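Local structure of putative hydrolase (Shewanella frigidimarina, 3LHO) at residues 4-7 and 8-12; 15-18 and 19-22; 97-101 and 102-106. The protein probably acts as an iron(II)-dependent dioxygenase of the 2-oxoadipate dioxygenase/decarboxylase family, here with nickel in its metal site. All blocks are in the same frame, centred on the assembly; numbering follows the deposited sequence.

How the contacts relate
Contacts 1 and 2 lie at the two ends of helix 6-20, their centres about 16 Å apart, whereas contact 3 spans the end of strand 93-99 and the turn after it and is centred about 28 Å from contact 2, on the opposite side of the chain's centre. All three are partly buried, mixing buried and exposed residues, and contact 2 also buries polar groups. Contact 1 is a helix start, with regular i to i+4 backbone bonds, a carboxylate cap and a sulfate. Contact 2 is a helix end, where weak backbone bonds are joined by a threonine hydroxyl and a tyrosine face. Contact 3 is a strand-to-helix connection, a short 3-10 turn closed by a phenylalanine laid against a strand leucine.

Contact 1: residues 4-7 and 8-12. With SO4 (sulfate ion), chain E.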
ATOM      1  N   THR A   4      18.794  -4.591   7.354  1.00 28.76           N
ATOM      2  CA  THR A   4      19.862  -4.916   6.398  1.00 31.34           C
ATOM      3  C   THR A   4      19.457  -6.060   5.427  1.00 32.55           C
ATOM      4  O   THR A   4      20.096  -6.275   4.396  1.00 34.13           O
ATOM      5  CB  THR A   4      21.140  -5.294   7.141  1.00 31.52           C
ATOM      6  OG1 THR A   4      20.866  -6.400   8.011  1.00 35.04           O
ATOM      7  CG2 THR A   4      21.655  -4.097   7.995  1.00 29.17           C
ATOM      8  N   ASP A   5      18.385  -6.769   5.750  1.00 29.71           N
ATOM      9  CA  ASP A   5      17.919  -7.886   4.932  1.00 27.84           C
ATOM     10  C   ASP A   5      16.482  -7.657   4.432  1.00 24.09           C
ATOM     11  O   ASP A   5      15.561  -7.402   5.217  1.00 19.27           O
ATOM     12  CB  ASP A   5      17.994  -9.166   5.743  1.00 30.00           C
ATOM     13  CG  ASP A   5      17.599 -10.377   4.938  1.00 31.33           C
ATOM     14  OD1 ASP A   5      16.398 -10.575   4.789  1.00 23.45           O
ATOM     15  OD2 ASP A   5      18.480 -11.121   4.459  1.00 46.18           O
ATOM     16  N   VAL A   6      16.339  -7.742   3.105  1.00 22.01           N
ATOM     17  CA  VAL A   6      15.102  -7.479   2.379  1.00 21.73           C
ATOM     18  C   VAL A   6      14.015  -8.448   2.807  1.00 21.70           C
ATOM     19  O   VAL A   6      12.896  -8.025   3.048  1.00 17.91           O
ATOM     20  CB  VAL A   6      15.334  -7.488   0.863  1.00 19.61           C
ATOM     21  CG1 VAL A   6      15.843  -8.846   0.369  1.00 26.06           C
ATOM     22  CG2 VAL A   6      14.076  -7.042   0.117  1.00 19.38           C
ATOM     23  N   ASN A   7      14.371  -9.721   3.030  1.00 20.73           N
ATOM     24  CA  ASN A   7      13.363 -10.675   3.466  1.00 22.62           C
ATOM     25  C   ASN A   7      12.833 -10.338   4.835  1.00 22.88           C
ATOM     26  O   ASN A   7      11.644 -10.397   5.041  1.00 23.87           O
ATOM     27  CB  ASN A   7      13.865 -12.119   3.384  1.00 22.90           C
ATOM     28  CG  ASN A   7      14.081 -12.547   1.971  1.00 24.64           C
ATOM     29  OD1 ASN A   7      13.219 -12.360   1.111  1.00 23.55           O
ATOM     30  ND2 ASN A   7      15.260 -13.080   1.693  1.00 31.91           N
ATOM     31  N   ALA A   8      13.718  -9.962   5.760  1.00 22.40           N
ATOM     32  CA  ALA A   8      13.312  -9.566   7.093  1.00 21.51           C
ATOM     33  C   ALA A   8      12.383  -8.345   7.090  1.00 19.93           C
ATOM     34  O   ALA A   8      11.444  -8.289   7.874  1.00 18.31           O
ATOM     35  CB  ALA A   8      14.546  -9.293   7.966  1.00 20.38           C
ATOM     36  N   LEU A   9      12.641  -7.368   6.206  1.00 21.70           N
ATOM     37  CA  LEU A   9      11.805  -6.166   6.125  1.00 20.06           C
ATOM     38  C   LEU A   9      10.380  -6.486   5.700  1.00 19.56           C
ATOM     39  O   LEU A   9       9.424  -6.093   6.362  1.00 16.92           O
ATOM     40  CB  LEU A   9      12.425  -5.114   5.180  1.00 15.72           C
ATOM     41  CG  LEU A   9      11.654  -3.824   4.902  1.00 19.90           C
ATOM     42  CD1 LEU A   9      11.233  -3.128   6.215  1.00 24.57           C
ATOM     43  CD2 LEU A   9      12.481  -2.896   4.054  1.00 17.53           C
ATOM     44  N   PHE A  10      10.238  -7.223   4.603  1.00 19.41           N
ATOM     45  CA  PHE A  10       8.924  -7.652   4.175  1.00 19.38           C
ATOM     46  C   PHE A  10       8.218  -8.611   5.145  1.00 19.74           C
ATOM     47  O   PHE A  10       7.017  -8.473   5.331  1.00 17.96           O
ATOM     48  CB  PHE A  10       8.982  -8.199   2.758  1.00 21.68           C
ATOM     49  CG  PHE A  10       9.242  -7.132   1.733  1.00 14.96           C
ATOM     50  CD1 PHE A  10       8.310  -6.151   1.501  1.00 21.03           C
ATOM     51  CD2 PHE A  10      10.450  -7.083   1.029  1.00 16.39           C
ATOM     52  CE1 PHE A  10       8.547  -5.165   0.559  1.00 24.72           C
ATOM     53  CE2 PHE A  10      10.673  -6.115   0.074  1.00 20.93           C
ATOM     54  CZ  PHE A  10       9.735  -5.145  -0.154  1.00 24.89           C
ATOM     55  N   ALA A  11       8.963  -9.504   5.802  1.00 21.23           N
ATOM     56  CA  ALA A  11       8.375 -10.331   6.857  1.00 19.61           C
ATOM     57  C   ALA A  11       7.723  -9.441   7.921  1.00 18.30           C
ATOM     58  O   ALA A  11       6.610  -9.693   8.326  1.00 19.40           O
ATOM     59  CB  ALA A  11       9.414 -11.299   7.520  1.00 20.47           C
ATOM     60  N   ALA A  12       8.439  -8.418   8.380  1.00 16.16           N
ATOM     61  CA  ALA A  12       7.969  -7.564   9.455  1.00 18.14           C
ATOM     62  C   ALA A  12       6.804  -6.689   8.987  1.00 16.59           C
ATOM     63  O   ALA A  12       5.804  -6.489   9.723  1.00 15.16           O
ATOM     64  CB  ALA A  12       9.142  -6.713  10.007  1.00 19.08           C
TER
HETATM   65  S   SO4 E 270      17.537  -7.252   9.444  0.50 43.47           S
HETATM   66  O1  SO4 E 270      17.877  -8.675   9.441  0.50 41.90           O
HETATM   67  O2  SO4 E 270      17.345  -6.803   8.076  0.50 36.01           O
HETATM   68  O3  SO4 E 270      16.294  -7.057  10.198  0.50 35.87           O
HETATM   69  O4  SO4 E 270      18.625  -6.462  10.016  0.50 43.51           O
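D5 and A8 meet across the first turn of helix 6-20, which proceeds by regular i to i+4 bonds: L9 N to D5 O, F10 N to V6 O (3.2 Å, nearly straight at 175°) and A11 N to N7 O (2.9 Å). D5 is the N-cap. Its OD1 accepts from A8 N at 2.9 Å through the anti lone pair, the one turned away from OD2, and CG lies anti to the backbone N (chi1 -177°), which swings the carboxylate forward over the first turn. On another side of the helix V6 and F10 meet one turn apart: CG2 of V6 reaches CE2 of the phenylalanine ring at 3.5 Å. F10 and L9 also pack on F61 of helix 54-62, while N7 OD1 is held by Q91. Before the cap, a sulfate ion, probably from the crystallisation liquor, takes D5 N on O2, at a distance of 2.5 Å so short that its exact value is doubtful, and the hydroxyl OG1 of T4 on O4 at 3.0 Å; T4 N adds weak bonds to both oxygens, and H3 ND1 also bonds to the ion. The methyl of A8 comes within 3.6 Å of sulfate O3. The cap gives A8 N an acceptor at the helix start, and its negative charge near the positive end of the helix dipole is likely to stabilise this start, while the sulfate is gripped by amides and a hydroxyl just ahead of it.

Contact 2: residues 15-18 and 19-22; sequences QDYI and KMTP
Y17 and T21 meet where helix 6-20 runs out, and the backbone bonds there are weak: K19 N to D16 O is 3.3 Å, M20 N to Y17 O is weak, as are the bonds of T21 N to Y17 O and I18 O. The T21 hydroxyl reinforces this frayed turn, OG1 donating to Y17 O at 2.9 Å from 33° out of the carbonyl plane. With Y17 CG anti to the backbone N (chi1 172°), the ring turns one face to the same threonine: T21 CB stands 4.1 Å from the ring centroid, only 11° off its normal, a CH-pi contact, with OG1 over that face nearer the rim. Y17 OH bonds to F233 O, and its ring meets F166. With an alanine here, the T21 side chain would probably lose the ring beneath it and F233 O its hydroxyl partner. On the polar side the extended K19 chain runs back past Q15 O, CG at 3.4 Å; D16 OD2 forms a salt bridge with R162. T21 sits at the N-cap position of helix 22-32, but its OG1 is spent on Y17 O and makes no capping bond; the whole is a short connection from the C-terminal end of helix 6-20 into helix 22-32, which P22 opens.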
ATOM      1  N   GLN A  15       3.752  -9.053   8.767  1.00 17.77           N
ATOM      2  CA  GLN A  15       3.198  -9.389  10.110  1.00 19.83           C
ATOM      3  C   GLN A  15       2.312  -8.259  10.659  1.00 18.48           C
ATOM      4  O   GLN A  15       1.247  -8.506  11.238  1.00 18.21           O
ATOM      5  CB  GLN A  15       4.282  -9.756  11.147  1.00 18.94           C
ATOM      6  CG  GLN A  15       4.869 -11.194  10.963  1.00 30.73           C
ATOM      7  CD  GLN A  15       3.781 -12.309  10.834  1.00 39.79           C
ATOM      8  OE1 GLN A  15       2.742 -12.270  11.511  1.00 42.85           O
ATOM      9  NE2 GLN A  15       4.030 -13.293   9.968  1.00 35.10           N
ATOM     10  N   ASP A  16       2.750  -7.028  10.439  1.00 18.47           N
ATOM     11  CA  ASP A  16       1.992  -5.861  10.829  1.00 16.34           C
ATOM     12  C   ASP A  16       0.721  -5.671  10.015  1.00 17.87           C
ATOM     13  O   ASP A  16      -0.343  -5.400  10.583  1.00 16.89           O
ATOM     14  CB  ASP A  16       2.847  -4.606  10.795  1.00 17.41           C
ATOM     15  CG  ASP A  16       2.043  -3.401  11.120  1.00 21.31           C
ATOM     16  OD1 ASP A  16       1.721  -3.199  12.278  1.00 18.60           O
ATOM     17  OD2 ASP A  16       1.608  -2.683  10.200  1.00 17.82           O
ATOM     18  N   TYR A  17       0.848  -5.812   8.697  1.00 17.63           N
ATOM     19  CA  TYR A  17      -0.267  -5.706   7.769  1.00 17.32           C
ATOM     20  C   TYR A  17      -1.423  -6.669   8.012  1.00 18.63           C
ATOM     21  O   TYR A  17      -2.594  -6.260   7.910  1.00 18.90           O
ATOM     22  CB  TYR A  17       0.294  -5.938   6.368  1.00 15.92           C
ATOM     23  CG  TYR A  17      -0.695  -6.059   5.199  1.00 18.56           C
ATOM     24  CD1 TYR A  17      -1.393  -4.942   4.735  1.00 18.14           C
ATOM     25  CD2 TYR A  17      -0.824  -7.257   4.514  1.00 15.40           C
ATOM     26  CE1 TYR A  17      -2.251  -5.017   3.630  1.00 16.38           C
ATOM     27  CE2 TYR A  17      -1.675  -7.368   3.391  1.00 17.76           C
ATOM     28  CZ  TYR A  17      -2.393  -6.259   2.962  1.00 16.23           C
ATOM     29  OH  TYR A  17      -3.181  -6.370   1.843  1.00 17.06           O
ATOM     30  N   ILE A  18      -1.104  -7.934   8.295  1.00 16.95           N
ATOM     31  CA  ILE A  18      -2.151  -8.947   8.512  1.00 19.45           C
ATOM     32  C   ILE A  18      -2.941  -8.714   9.803  1.00 19.29           C
ATOM     33  O   ILE A  18      -4.068  -9.170   9.916  1.00 18.59           O
ATOM     34  CB  ILE A  18      -1.643 -10.443   8.442  1.00 17.32           C
ATOM     35  CG1 ILE A  18      -0.619 -10.760   9.537  1.00 21.14           C
ATOM     36  CG2 ILE A  18      -1.113 -10.793   7.048  1.00 17.74           C
ATOM     37  CD1 ILE A  18      -0.216 -12.276   9.583  1.00 22.45           C
ATOM     38  N   LYS A  19      -2.378  -7.974  10.757  1.00 19.62           N
ATOM     39  CA  LYS A  19      -3.122  -7.555  11.912  1.00 20.97           C
ATOM     40  C   LYS A  19      -4.298  -6.677  11.531  1.00 20.44           C
ATOM     41  O   LYS A  19      -5.335  -6.770  12.159  1.00 23.20           O
ATOM     42  CB  LYS A  19      -2.244  -6.823  12.932  1.00 20.87           C
ATOM     43  CG  LYS A  19      -1.138  -7.657  13.514  1.00 23.62           C
ATOM     44  CD  LYS A  19      -0.242  -6.786  14.409  1.00 28.06           C
ATOM     45  CE  LYS A  19       0.947  -7.549  14.919  1.00 37.70           C
ATOM     46  NZ  LYS A  19       1.819  -6.621  15.692  1.00 39.83           N
HETATM   47  N   MSE A  20      -4.120  -5.805  10.534  1.00 20.31           N
HETATM   48  CA  MSE A  20      -5.180  -4.968  10.007  1.00 21.78           C
HETATM   49  C   MSE A  20      -6.013  -5.745   9.011  1.00 21.13           C
HETATM   50  O   MSE A  20      -7.174  -5.409   8.823  1.00 18.98           O
HETATM   51  CB  MSE A  20      -4.621  -3.781   9.204  1.00 23.41           C
HETATM   52  CG  MSE A  20      -4.045  -2.697  10.047  1.00 27.21           C
HETATM   53 SE   MSE A  20      -3.478  -1.303   8.922  0.75 21.16          SE
HETATM   54  CE  MSE A  20      -1.951  -2.145   8.097  1.00 17.35           C
ATOM     55  N   THR A  21      -5.409  -6.752   8.378  1.00 19.70           N
ATOM     56  CA  THR A  21      -5.961  -7.364   7.156  1.00 20.46           C
ATOM     57  C   THR A  21      -5.977  -8.915   7.268  1.00 21.08           C
ATOM     58  O   THR A  21      -5.248  -9.619   6.544  1.00 21.14           O
ATOM     59  CB  THR A  21      -5.129  -6.928   5.924  1.00 21.09           C
ATOM     60  OG1 THR A  21      -4.728  -5.560   6.092  1.00 24.13           O
ATOM     61  CG2 THR A  21      -5.930  -7.062   4.629  1.00 17.11           C
ATOM     62  N   PRO A  22      -6.821  -9.449   8.166  1.00 21.33           N
ATOM     63  CA  PRO A  22      -6.905 -10.899   8.347  1.00 21.33           C
ATOM     64  C   PRO A  22      -7.230 -11.659   7.073  1.00 20.28           C
ATOM     65  O   PRO A  22      -6.755 -12.785   6.908  1.00 20.25           O
ATOM     66  CB  PRO A  22      -8.024 -11.083   9.384  1.00 20.89           C
ATOM     67  CG  PRO A  22      -8.737  -9.802   9.446  1.00 22.56           C
ATOM     68  CD  PRO A  22      -7.731  -8.740   9.095  1.00 20.10           C
TER
HETATM   69  O   HOH W   1       2.758  -4.510  14.056  1.00 33.68           O

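Contact 3: residues 97-101 and 102-106; sequences SELLV and EEFSP
L99 and F104 form the apolar centre of this turn, their side chains crossing at about a right angle. The leucine presents its branched end to the far end of the phenylalanine ring: CG is 3.6 Å from CE2, and CD1 approaches CZ equally closely at 3.6 Å. L99 CG stands anti to its own nitrogen (chi1 -170°), which carries both methyls forward along the chain to the ring. Two backbone carbonyls lie at the ring edge near its plane: L100 O comes within 3.4 Å of F104 CE2, and V101 O flanks the edge closer to the backbone. The same two carbonyls shape the turn. L100 O accepts from E103 N at 3.0 Å and V101 O from F104 N at 3.2 Å, both i to i+3 bonds of a short 3-10 segment; in each the donor stands above the carbonyl plane, by 41° and 49°, as is common for i to i+3 bonds in a 3-10 turn. The 3-10 turn brings F104 back to the strand end. On the outer side E103 CG lies 3.9 Å from L100 CB.

The next shell fixes the start of the turn. N48 grips it twice, its OD1 taking V101 N and its ND2 giving to E102 OE1, so one asparagine ties backbone and carboxylate together. Beyond F104, S105 is the N-cap of helix 106-116: its OG bonds to V108 N and also to E149 OE2. The turn thus leads from strand 93-99, bonded on its two sides to strands 79-85 and 39-47, into helix 106-116, while L99 packs on Y152 and A153 of helix 151-159 and F104 touches S150 just before that helix.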
ATOM      1  N   SER A  97       3.817   6.633  -2.516  1.00 18.68           N
ATOM      2  CA  SER A  97       3.204   7.894  -2.937  1.00 16.22           C
ATOM      3  C   SER A  97       3.219   8.902  -1.779  1.00 17.67           C
ATOM      4  O   SER A  97       3.472   8.534  -0.617  1.00 13.72           O
ATOM      5  CB  SER A  97       1.791   7.652  -3.448  1.00 16.42           C
ATOM      6  OG  SER A  97       0.905   7.220  -2.421  1.00 15.56           O
ATOM      7  N   GLU A  98       3.059  10.177  -2.104  1.00 18.26           N
ATOM      8  CA  GLU A  98       2.932  11.216  -1.084  1.00 18.65           C
ATOM      9  C   GLU A  98       1.873  12.214  -1.514  1.00 16.89           C
ATOM     10  O   GLU A  98       1.853  12.615  -2.647  1.00 15.44           O
ATOM     11  CB  GLU A  98       4.244  11.964  -0.799  1.00 17.25           C
ATOM     12  CG  GLU A  98       4.783  12.785  -1.898  1.00 20.19           C
ATOM     13  CD  GLU A  98       6.109  13.459  -1.549  1.00 24.44           C
ATOM     14  OE1 GLU A  98       6.754  13.207  -0.483  1.00 18.31           O
ATOM     15  OE2 GLU A  98       6.539  14.211  -2.391  1.00 18.20           O
ATOM     16  N   LEU A  99       1.040  12.608  -0.565  1.00 17.67           N
ATOM     17  CA  LEU A  99       0.018  13.603  -0.819  1.00 16.41           C
ATOM     18  C   LEU A  99       0.643  14.994  -0.860  1.00 14.31           C
ATOM     19  O   LEU A  99       1.478  15.349  -0.042  1.00 13.84           O
ATOM     20  CB  LEU A  99      -1.049  13.535   0.296  1.00 15.04           C
ATOM     21  CG  LEU A  99      -2.355  14.347   0.108  1.00 23.30           C
ATOM     22  CD1 LEU A  99      -3.264  13.711  -0.924  1.00 13.86           C
ATOM     23  CD2 LEU A  99      -3.077  14.437   1.458  1.00 30.68           C
ATOM     24  N   LEU A 100       0.208  15.811  -1.814  1.00 15.27           N
ATOM     25  CA  LEU A 100       0.709  17.170  -1.901  1.00 16.13           C
ATOM     26  C   LEU A 100      -0.156  18.064  -1.006  1.00 15.90           C
ATOM     27  O   LEU A 100      -1.242  18.493  -1.384  1.00 15.36           O
ATOM     28  CB  LEU A 100       0.673  17.609  -3.366  1.00 15.30           C
ATOM     29  CG  LEU A 100       1.439  16.693  -4.337  1.00 24.01           C
ATOM     30  CD1 LEU A 100       1.213  17.186  -5.751  1.00 27.75           C
ATOM     31  CD2 LEU A 100       2.947  16.723  -4.020  1.00 20.04           C
ATOM     32  N   VAL A 101       0.336  18.325   0.201  1.00 15.90           N
ATOM     33  CA  VAL A 101      -0.460  18.976   1.246  1.00 16.01           C
ATOM     34  C   VAL A 101      -0.931  20.380   0.874  1.00 18.85           C
ATOM     35  O   VAL A 101      -2.001  20.806   1.312  1.00 18.70           O
ATOM     36  CB  VAL A 101       0.302  18.989   2.562  1.00 14.75           C
ATOM     37  CG1 VAL A 101      -0.441  19.818   3.630  1.00 19.15           C
ATOM     38  CG2 VAL A 101       0.497  17.512   3.007  1.00  9.57           C
ATOM     39  N   GLU A 102      -0.167  21.058   0.018  1.00 21.43           N
ATOM     40  CA  GLU A 102      -0.503  22.404  -0.410  1.00 19.97           C
ATOM     41  C   GLU A 102      -1.761  22.460  -1.265  1.00 22.28           C
ATOM     42  O   GLU A 102      -2.255  23.534  -1.520  1.00 21.89           O
ATOM     43  CB  GLU A 102       0.645  23.039  -1.219  1.00 23.70           C
ATOM     44  CG  GLU A 102       1.939  23.189  -0.433  1.00 27.50           C
ATOM     45  CD  GLU A 102       2.732  21.894  -0.297  1.00 22.38           C
ATOM     46  OE1 GLU A 102       2.406  20.861  -1.007  1.00 15.74           O
ATOM     47  OE2 GLU A 102       3.649  21.927   0.587  1.00 30.59           O
ATOM     48  N   GLU A 103      -2.257  21.331  -1.741  1.00 20.80           N
ATOM     49  CA  GLU A 103      -3.428  21.365  -2.616  1.00 22.32           C
ATOM     50  C   GLU A 103      -4.731  21.412  -1.796  1.00 21.85           C
ATOM     51  O   GLU A 103      -5.783  21.423  -2.373  1.00 19.10           O
ATOM     52  CB  GLU A 103      -3.445  20.158  -3.561  1.00 20.34           C
ATOM     53  CG  GLU A 103      -2.185  20.034  -4.432  1.00 23.33           C
ATOM     54  CD  GLU A 103      -2.152  21.045  -5.562  1.00 32.23           C
ATOM     55  OE1 GLU A 103      -3.113  21.797  -5.673  1.00 30.20           O
ATOM     56  OE2 GLU A 103      -1.180  21.073  -6.343  1.00 38.28           O
ATOM     57  N   PHE A 104      -4.652  21.384  -0.458  1.00 18.47           N
ATOM     58  CA  PHE A 104      -5.840  21.241   0.377  1.00 15.12           C
ATOM     59  C   PHE A 104      -6.124  22.527   1.097  1.00 15.71           C
ATOM     60  O   PHE A 104      -5.288  23.418   1.094  1.00 18.16           O
ATOM     61  CB  PHE A 104      -5.665  20.005   1.324  1.00 15.26           C
ATOM     62  CG  PHE A 104      -5.610  18.762   0.558  1.00 20.96           C
ATOM     63  CD1 PHE A 104      -6.792  18.163   0.107  1.00 21.20           C
ATOM     64  CD2 PHE A 104      -4.391  18.281   0.091  1.00 20.07           C
ATOM     65  CE1 PHE A 104      -6.758  17.054  -0.713  1.00 24.16           C
ATOM     66  CE2 PHE A 104      -4.351  17.164  -0.748  1.00 15.87           C
ATOM     67  CZ  PHE A 104      -5.528  16.546  -1.143  1.00 19.56           C
ATOM     68  N   SER A 105      -7.308  22.636   1.707  1.00 18.77           N
ATOM     69  CA  SER A 105      -7.685  23.820   2.500  1.00 19.51           C
ATOM     70  C   SER A 105      -6.634  24.156   3.567  1.00 21.89           C
ATOM     71  O   SER A 105      -5.976  23.251   4.095  1.00 23.19           O
ATOM     72  CB  SER A 105      -9.065  23.630   3.181  1.00 18.88           C
ATOM     73  OG  SER A 105      -9.015  22.762   4.341  1.00 22.02           O
ATOM     74  N   PRO A 106      -6.458  25.454   3.875  1.00 20.86           N
ATOM     75  CA  PRO A 106      -5.565  25.861   4.980  1.00 21.10           C
ATOM     76  C   PRO A 106      -5.812  25.070   6.291  1.00 20.97           C
ATOM     77  O   PRO A 106      -4.884  24.731   7.008  1.00 22.96           O
ATOM     78  CB  PRO A 106      -5.899  27.348   5.158  1.00 22.67           C
ATOM     79  CG  PRO A 106      -6.332  27.802   3.720  1.00 19.51           C
ATOM     80  CD  PRO A 106      -7.013  26.619   3.131  1.00 22.85           C
TER